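Local coordinates for sialidase B (Streptococcus pneumoniae serotype 4, PDB 4XJW), which cleaves terminal sialic acids from oligosaccharides, glycoproteins and glycolipids, acting as an intramolecular trans-sialidase, at residues S71-V76 against S90-L95; N44-L49 against S65-D70; V104-V109 against Y122-E127. The protein carries 1 engineered substitution. All blocks are in the same frame, centred on the assembly; numbering follows the deposited sequence.

Contact 1: S71-V76 against S90-L95; sequences SGEIGV and SRPASL
Glu-73 packs against Arg-91 and Pro-92 and ends at Ser-90. Its CB rests 3.9 Å from Pro-92 CA. CG, anti to the backbone N (chi1 174°), packs against the carbonyl of the neighbouring strand, 3.5 Å from Arg-91 O. The chain stays extended beyond CG, so CD draws near the hydroxymethyl group of Ser-90 while OE1 passes Pro-92 CG, glutamate and proline lying side by side and pointing the same way. At the tip, OE2 accepts a weak hydrogen bond from Ser-90 OG at 3.5 Å; the same oxygen forms a salt bridge with Arg-69.

Behind this side chain the backbones pair in antiparallel fashion, Arg-91 N donating to Ile-74 O at 3.0 Å and Ile-74 N donating back to Arg-91 O. At Gly-75, the absence of a side chain lets Ser-90 CB settle 3.8 Å from the glycine CA. Beyond the paired strands, Ser-94 N stands above the carbonyl plane of Gly-72 and bonds to its O at 2.9 Å. A water donates to Ser-71 O and accepts from Ala-93 N. Arg-91 curls back onto its own segment, NE giving to Pro-92 O and NH2 to Ala-93 O, both near the guanidinium plane, while NH1 bonds Ser-644 O; three bonds thus fix the guanidinium. The whole is the open end of a beta hairpin at the edge of a concanavalin-like sandwich, where Ala-93 comes within about 10 Å, side chain to side chain, of Arg-581, probably a substrate-binding residue.

Contact 2: N44-L49 against S65-D70; sequences NSLQAL and SIFMRD
Gln-47 and Met-68 form a hydrogen-bonded pair in the antiparallel hairpin of strands 46-53 and 63-69, part of the six-stranded sheet of the concanavalin-like sandwich. The strand segments run 152° apart in direction, and the backbone supplies the first kind of interaction. Gln-47 N donates to Met-68 O at 3.0 Å, and Met-68 N returns the bond to Gln-47 O at 2.9 Å. Leu-49 N continues the register to Ile-66 O (2.8 Å), and Asp-70 N closes the other end on Ser-45 O (3.0 Å). Between these bonds, the CA-H groups of Leu-46 and Phe-67 add longer CA-H...O contacts to Met-68 O and Gln-47 O respectively.

The second kind is side-chain pairing on the face of Gln-47 and Met-68. Each CG sits between its own backbone N and carbonyl carbon (chi1 56° and 63°), which sets the two CG atoms against each other, and the side chains run side by side, pointing the same way. At the end Gln-47 NE2 gives a weak hydrogen bond to Met-68 SD, 3.4 Å away. Gln-47 OE1 meanwhile accepts from Asn-44 N and Lys-164 N, so both ends of the amide help fix its rotation.

Apolar and charged groups meet on the opposite face. Leu-46 crosses Phe-67 obliquely, its CD1 lying 3.6 Å from Phe-67 CD1. That same methyl also stands 4.1 Å above the guanidinium plane of Arg-69, over its centre. A water lies in plane at the edge of this guanidinium, accepting from Arg-69 NH1 at 2.9 Å, and donates in turn to Ser-45 O.

Contact 3: V104-V109 against Y122-E127; sequences VENTLV and YVNGIE
A type I' turn from Val-123 to Ile-126, with Asn-124 and Gly-125 at its corner, puts Asn-124 against Asn-106 and Thr-107 of the adjoining strand 102-113. This Asn-Gly pair is a classic sequence for such turns, and both residues adopt positive phi here. Asn-124 grips the strand with three bonds. Its backbone N donates to Thr-107 O at 2.8 Å. Its CG is anti to the carbonyl carbon and beside that N (chi1 -61°), and the amide turns to the same strand: OD1 accepts from Thr-107 N at 2.9 Å, and ND2 gives a nearly straight bond (167°) to Asn-106 OD1, 3.0 Å away. That last donor lies in the carbonyl plane of Asn-106, on a lone pair, and the two amides are nearly coplanar (23° apart). Asn-106 ND2 is taken up by Trp-96 O, which with the bond from Asn-124 leaves little doubt about how the Asn-106 amide is turned.

Further along, Val-109 and Tyr-122 form a hydrogen-bonded antiparallel pair, with Leu-108 and Val-123 touching loosely through methyls on the other face. A water bridges Thr-107 O and Gly-125 N. Tyr-122 OH bonds to Asp-179, while the ring edge lies near Val-109 O, which sits 3.5 Å from Tyr-122 CD1.

Overall arrangement
Contacts 1 and 2 lie in one sheet, contact 1 reaching its edge strand 85-91, and meet where strands 63-69 and 74-80 run as neighbours, with a probable hydrogen bond from Phe-67 N to Gly-75 O at 2.8 Å. Contact 3 lies in the other sheet of the sandwich, and the two sheets meet through aliphatic tips, Ile-74 CD1 being 3.6 Å from Leu-108 CD1 and Ile-66 CG2 also touching that methyl. Contacts 1 and 3 are buried, whereas contact 2 is partly buried, with Ser-45 exposed. Chemistry follows place: contact 3 relies on asparagine amides at a turn, contact 1 on backbone pairing and a glutamate laid against the edge strand, contact 2 on sulfur, methyl and guanidinium packing.

Contact 1: S71-V76 against S90-L95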
# COMPACT_ATOMS: atom_id res chain seq x y z
N SER A 71 7.28 -17.97 2.29
CA SER A 71 6.42 -16.87 1.87
C SER A 71 6.93 -15.56 2.46
O SER A 71 6.48 -14.49 2.06
CB SER A 71 5.01 -17.09 2.41
OG SER A 71 5.04 -17.08 3.83
N GLY A 72 7.84 -15.66 3.42
CA GLY A 72 8.33 -14.49 4.12
C GLY A 72 7.67 -14.28 5.47
O GLY A 72 7.99 -13.31 6.16
N GLU A 73 6.76 -15.17 5.85
CA GLU A 73 6.11 -15.12 7.16
C GLU A 73 7.12 -15.40 8.28
O GLU A 73 8.02 -16.23 8.11
CB GLU A 73 4.98 -16.15 7.20
CG GLU A 73 4.28 -16.33 8.55
CD GLU A 73 3.13 -17.29 8.45
OE1 GLU A 73 2.37 -17.18 7.46
OE2 GLU A 73 3.00 -18.17 9.33
N ILE A 74 6.97 -14.72 9.41
CA ILE A 74 7.74 -15.01 10.61
C ILE A 74 6.76 -15.33 11.73
O ILE A 74 5.66 -14.78 11.78
CB ILE A 74 8.65 -13.81 11.01
CG1 ILE A 74 9.76 -14.24 11.97
CG2 ILE A 74 7.82 -12.70 11.64
CD1 ILE A 74 10.88 -15.02 11.30
N GLY A 75 7.16 -16.22 12.65
CA GLY A 75 6.30 -16.53 13.77
C GLY A 75 7.03 -17.17 14.92
O GLY A 75 8.24 -17.43 14.85
N VAL A 76 6.28 -17.39 16.00
CA VAL A 76 6.77 -18.14 17.15
C VAL A 76 5.73 -19.15 17.60
O VAL A 76 4.52 -18.96 17.40
CB VAL A 76 7.13 -17.27 18.37
CG1 VAL A 76 8.29 -16.32 18.05
CG2 VAL A 76 5.91 -16.51 18.87
N SER A 90 2.07 -15.16 14.51
CA SER A 90 2.82 -14.98 13.28
C SER A 90 2.28 -13.81 12.49
O SER A 90 1.18 -13.33 12.75
CB SER A 90 2.76 -16.26 12.43
OG SER A 90 1.45 -16.41 11.90
N ARG A 91 3.07 -13.35 11.52
CA ARG A 91 2.55 -12.43 10.53
C ARG A 91 3.19 -12.71 9.18
O ARG A 91 4.41 -12.85 9.08
CB ARG A 91 2.80 -10.97 10.90
CG ARG A 91 1.89 -10.04 10.11
CD ARG A 91 2.45 -8.62 10.09
NE ARG A 91 3.47 -8.44 9.07
CZ ARG A 91 4.04 -7.27 8.79
NH1 ARG A 91 3.67 -6.19 9.47
NH2 ARG A 91 4.96 -7.19 7.83
N PRO A 92 2.37 -12.77 8.12
CA PRO A 92 2.91 -12.89 6.76
C PRO A 92 3.81 -11.71 6.38
O PRO A 92 3.80 -10.67 7.07
CB PRO A 92 1.64 -12.87 5.90
CG PRO A 92 0.60 -13.51 6.80
CD PRO A 92 0.91 -12.93 8.15
N ALA A 93 4.57 -11.90 5.30
CA ALA A 93 5.32 -10.82 4.64
C ALA A 93 6.13 -9.99 5.62
O ALA A 93 6.01 -8.76 5.64
CB ALA A 93 4.37 -9.92 3.83
N SER A 94 6.96 -10.64 6.42
CA SER A 94 7.77 -9.94 7.42
C SER A 94 9.27 -9.84 7.09
O SER A 94 10.00 -9.13 7.79
CB SER A 94 7.57 -10.59 8.79
OG SER A 94 6.24 -10.42 9.24
N LEU A 95 9.72 -10.54 6.05
CA LEU A 95 11.16 -10.73 5.81
C LEU A 95 11.63 -10.24 4.45
O LEU A 95 10.85 -10.12 3.51
CB LEU A 95 11.51 -12.22 5.88
CG LEU A 95 11.29 -12.92 7.22
CD1 LEU A 95 11.56 -14.42 7.08
CD2 LEU A 95 12.19 -12.34 8.27
O HOH W 1 4.08 -13.97 3.46

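Contact 2: N44-L49 against S65-D70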
# COMPACT_ATOMS: atom_id res chain seq x y z
N ASN A 44 13.67 -23.25 3.21
CA ASN A 44 12.71 -24.35 3.05
C ASN A 44 11.30 -23.80 3.29
O ASN A 44 11.16 -22.68 3.77
CB ASN A 44 13.04 -25.49 4.02
CG ASN A 44 14.42 -26.09 3.78
OD1 ASN A 44 14.83 -26.30 2.64
ND2 ASN A 44 15.15 -26.35 4.86
N SER A 45 10.26 -24.57 2.96
CA SER A 45 8.89 -24.05 3.05
C SER A 45 8.52 -23.60 4.47
O SER A 45 7.85 -22.58 4.66
CB SER A 45 7.87 -25.05 2.50
OG SER A 45 7.93 -26.27 3.20
N LEU A 46 8.97 -24.37 5.47
CA LEU A 46 8.79 -24.04 6.88
C LEU A 46 10.05 -24.46 7.62
O LEU A 46 10.47 -25.62 7.53
CB LEU A 46 7.58 -24.78 7.48
CG LEU A 46 7.46 -24.68 9.01
CD1 LEU A 46 7.18 -23.25 9.45
CD2 LEU A 46 6.39 -25.60 9.55
N GLN A 47 10.68 -23.52 8.33
CA GLN A 47 11.92 -23.82 9.03
C GLN A 47 12.06 -23.04 10.33
O GLN A 47 11.68 -21.86 10.39
CB GLN A 47 13.13 -23.56 8.14
CG GLN A 47 13.23 -22.14 7.55
CD GLN A 47 14.40 -22.00 6.59
OE1 GLN A 47 14.76 -22.95 5.88
NE2 GLN A 47 15.01 -20.83 6.57
N ALA A 48 12.58 -23.71 11.36
CA ALA A 48 12.86 -23.06 12.64
C ALA A 48 14.25 -22.45 12.62
O ALA A 48 15.22 -23.09 12.18
CB ALA A 48 12.74 -24.07 13.79
N LEU A 49 14.35 -21.20 13.07
CA LEU A 49 15.64 -20.55 13.19
C LEU A 49 16.26 -20.84 14.56
O LEU A 49 17.47 -21.03 14.68
CB LEU A 49 15.49 -19.04 12.97
CG LEU A 49 14.98 -18.68 11.57
CD1 LEU A 49 14.73 -17.18 11.44
CD2 LEU A 49 15.93 -19.16 10.49
N SER A 65 9.76 -21.91 19.72
CA SER A 65 10.47 -21.81 18.46
C SER A 65 10.23 -20.46 17.83
O SER A 65 9.17 -19.86 18.01
CB SER A 65 10.02 -22.91 17.50
OG SER A 65 8.71 -22.63 17.00
N ILE A 66 11.25 -19.96 17.13
CA ILE A 66 11.10 -18.85 16.19
C ILE A 66 11.20 -19.47 14.80
O ILE A 66 12.22 -20.07 14.45
CB ILE A 66 12.19 -17.79 16.38
CG1 ILE A 66 12.08 -17.14 17.76
CG2 ILE A 66 12.09 -16.73 15.29
CD1 ILE A 66 13.33 -16.33 18.18
N PHE A 67 10.14 -19.35 14.00
CA PHE A 67 10.13 -19.98 12.68
C PHE A 67 9.85 -18.98 11.56
O PHE A 67 9.41 -17.84 11.81
CB PHE A 67 9.11 -21.12 12.61
CG PHE A 67 7.67 -20.67 12.70
CD1 PHE A 67 6.95 -20.35 11.55
CD2 PHE A 67 7.04 -20.55 13.93
CE1 PHE A 67 5.64 -19.91 11.63
CE2 PHE A 67 5.72 -20.13 14.02
CZ PHE A 67 5.02 -19.80 12.86
N MET A 68 10.13 -19.41 10.33
CA MET A 68 9.77 -18.64 9.14
C MET A 68 9.22 -19.57 8.07
O MET A 68 9.35 -20.80 8.15
CB MET A 68 10.96 -17.88 8.57
CG MET A 68 12.09 -18.79 8.10
SD MET A 68 13.44 -17.89 7.31
CE MET A 68 12.75 -17.53 5.70
N ARG A 69 8.61 -18.97 7.06
CA ARG A 69 8.10 -19.71 5.91
C ARG A 69 8.69 -19.11 4.65
O ARG A 69 9.14 -17.96 4.66
CB ARG A 69 6.57 -19.63 5.84
CG ARG A 69 5.85 -20.33 6.98
CD ARG A 69 4.34 -20.36 6.74
NE ARG A 69 3.61 -20.96 7.85
CZ ARG A 69 3.35 -22.26 7.97
NH1 ARG A 69 3.76 -23.12 7.04
NH2 ARG A 69 2.69 -22.71 9.03
N ASP A 70 8.69 -19.88 3.57
CA ASP A 70 9.26 -19.39 2.33
C ASP A 70 8.40 -18.31 1.65
O ASP A 70 8.74 -17.81 0.58
CB ASP A 70 9.63 -20.53 1.37
CG ASP A 70 8.42 -21.27 0.84
OD1 ASP A 70 7.28 -20.92 1.21
OD2 ASP A 70 8.62 -22.23 0.05
O HOH W 2 5.07 -22.91 4.50

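Contact 3: V104-V109 against Y122-E127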
# COMPACT_ATOMS: atom_id res chain seq x y z
N VAL A 104 20.02 -10.67 2.14
CA VAL A 104 19.79 -9.60 3.11
C VAL A 104 19.97 -10.08 4.53
O VAL A 104 19.50 -11.16 4.89
CB VAL A 104 18.36 -9.02 2.95
CG1 VAL A 104 17.98 -8.12 4.15
CG2 VAL A 104 18.24 -8.26 1.64
N GLU A 105 20.65 -9.28 5.35
CA GLU A 105 20.74 -9.58 6.76
C GLU A 105 19.52 -9.02 7.46
O GLU A 105 19.42 -7.82 7.69
CB GLU A 105 22.01 -8.98 7.38
CG GLU A 105 22.05 -9.18 8.89
CD GLU A 105 23.43 -8.93 9.48
OE1 GLU A 105 23.60 -7.91 10.18
OE2 GLU A 105 24.33 -9.76 9.24
N ASN A 106 18.56 -9.89 7.76
CA ASN A 106 17.39 -9.50 8.54
C ASN A 106 17.73 -9.38 10.00
O ASN A 106 18.52 -10.17 10.52
CB ASN A 106 16.28 -10.52 8.40
CG ASN A 106 15.79 -10.68 6.98
OD1 ASN A 106 14.99 -9.88 6.49
ND2 ASN A 106 16.28 -11.72 6.31
N THR A 107 17.14 -8.39 10.66
CA THR A 107 17.38 -8.19 12.08
C THR A 107 16.09 -8.49 12.82
O THR A 107 15.10 -7.75 12.71
CB THR A 107 17.84 -6.74 12.39
OG1 THR A 107 19.01 -6.43 11.63
CG2 THR A 107 18.17 -6.58 13.89
N LEU A 108 16.10 -9.58 13.57
CA LEU A 108 14.91 -10.03 14.28
C LEU A 108 15.09 -9.77 15.78
O LEU A 108 16.13 -10.06 16.34
CB LEU A 108 14.66 -11.50 13.98
CG LEU A 108 13.47 -12.18 14.67
CD1 LEU A 108 12.89 -13.29 13.79
CD2 LEU A 108 13.86 -12.76 16.03
N VAL A 109 14.07 -9.19 16.41
CA VAL A 109 14.08 -9.01 17.86
C VAL A 109 12.78 -9.54 18.44
O VAL A 109 11.70 -9.05 18.09
CB VAL A 109 14.20 -7.52 18.25
CG1 VAL A 109 14.22 -7.37 19.78
CG2 VAL A 109 15.46 -6.92 17.65
N TYR A 122 9.73 -8.03 16.35
CA TYR A 122 10.15 -6.99 15.40
C TYR A 122 11.04 -7.64 14.35
O TYR A 122 11.88 -8.46 14.68
CB TYR A 122 10.98 -5.91 16.09
CG TYR A 122 10.36 -5.26 17.31
CD1 TYR A 122 10.50 -5.83 18.57
CD2 TYR A 122 9.68 -4.05 17.21
CE1 TYR A 122 9.96 -5.22 19.70
CE2 TYR A 122 9.14 -3.43 18.32
CZ TYR A 122 9.28 -4.03 19.56
OH TYR A 122 8.75 -3.43 20.67
N VAL A 123 10.85 -7.28 13.09
CA VAL A 123 11.81 -7.69 12.08
C VAL A 123 12.16 -6.47 11.26
O VAL A 123 11.26 -5.75 10.83
CB VAL A 123 11.24 -8.78 11.16
CG1 VAL A 123 12.28 -9.17 10.13
CG2 VAL A 123 10.82 -10.00 11.97
N ASN A 124 13.46 -6.21 11.09
CA ASN A 124 13.93 -5.07 10.31
C ASN A 124 13.39 -3.73 10.81
O ASN A 124 13.11 -2.82 10.03
CB ASN A 124 13.69 -5.30 8.82
CG ASN A 124 14.44 -6.51 8.32
OD1 ASN A 124 15.48 -6.85 8.87
ND2 ASN A 124 13.93 -7.18 7.30
N GLY A 125 13.26 -3.63 12.13
CA GLY A 125 12.84 -2.40 12.76
C GLY A 125 11.35 -2.14 12.68
O GLY A 125 10.90 -1.02 12.90
N ILE A 126 10.60 -3.18 12.35
CA ILE A 126 9.16 -3.08 12.23
C ILE A 126 8.48 -4.06 13.19
O ILE A 126 8.73 -5.27 13.15
CB ILE A 126 8.71 -3.40 10.79
CG1 ILE A 126 9.28 -2.36 9.83
CG2 ILE A 126 7.20 -3.43 10.68
CD1 ILE A 126 9.08 -2.73 8.36
N GLU A 127 7.60 -3.54 14.06
CA GLU A 127 6.80 -4.40 14.92
C GLU A 127 5.76 -5.14 14.10
O GLU A 127 4.84 -4.53 13.56
CB GLU A 127 6.10 -3.59 16.01
CG GLU A 127 5.39 -4.45 17.03
CD GLU A 127 4.50 -3.66 17.96
OE1 GLU A 127 5.04 -2.89 18.77
OE2 GLU A 127 3.27 -3.81 17.87
O HOH W 3 13.77 -5.51 14.20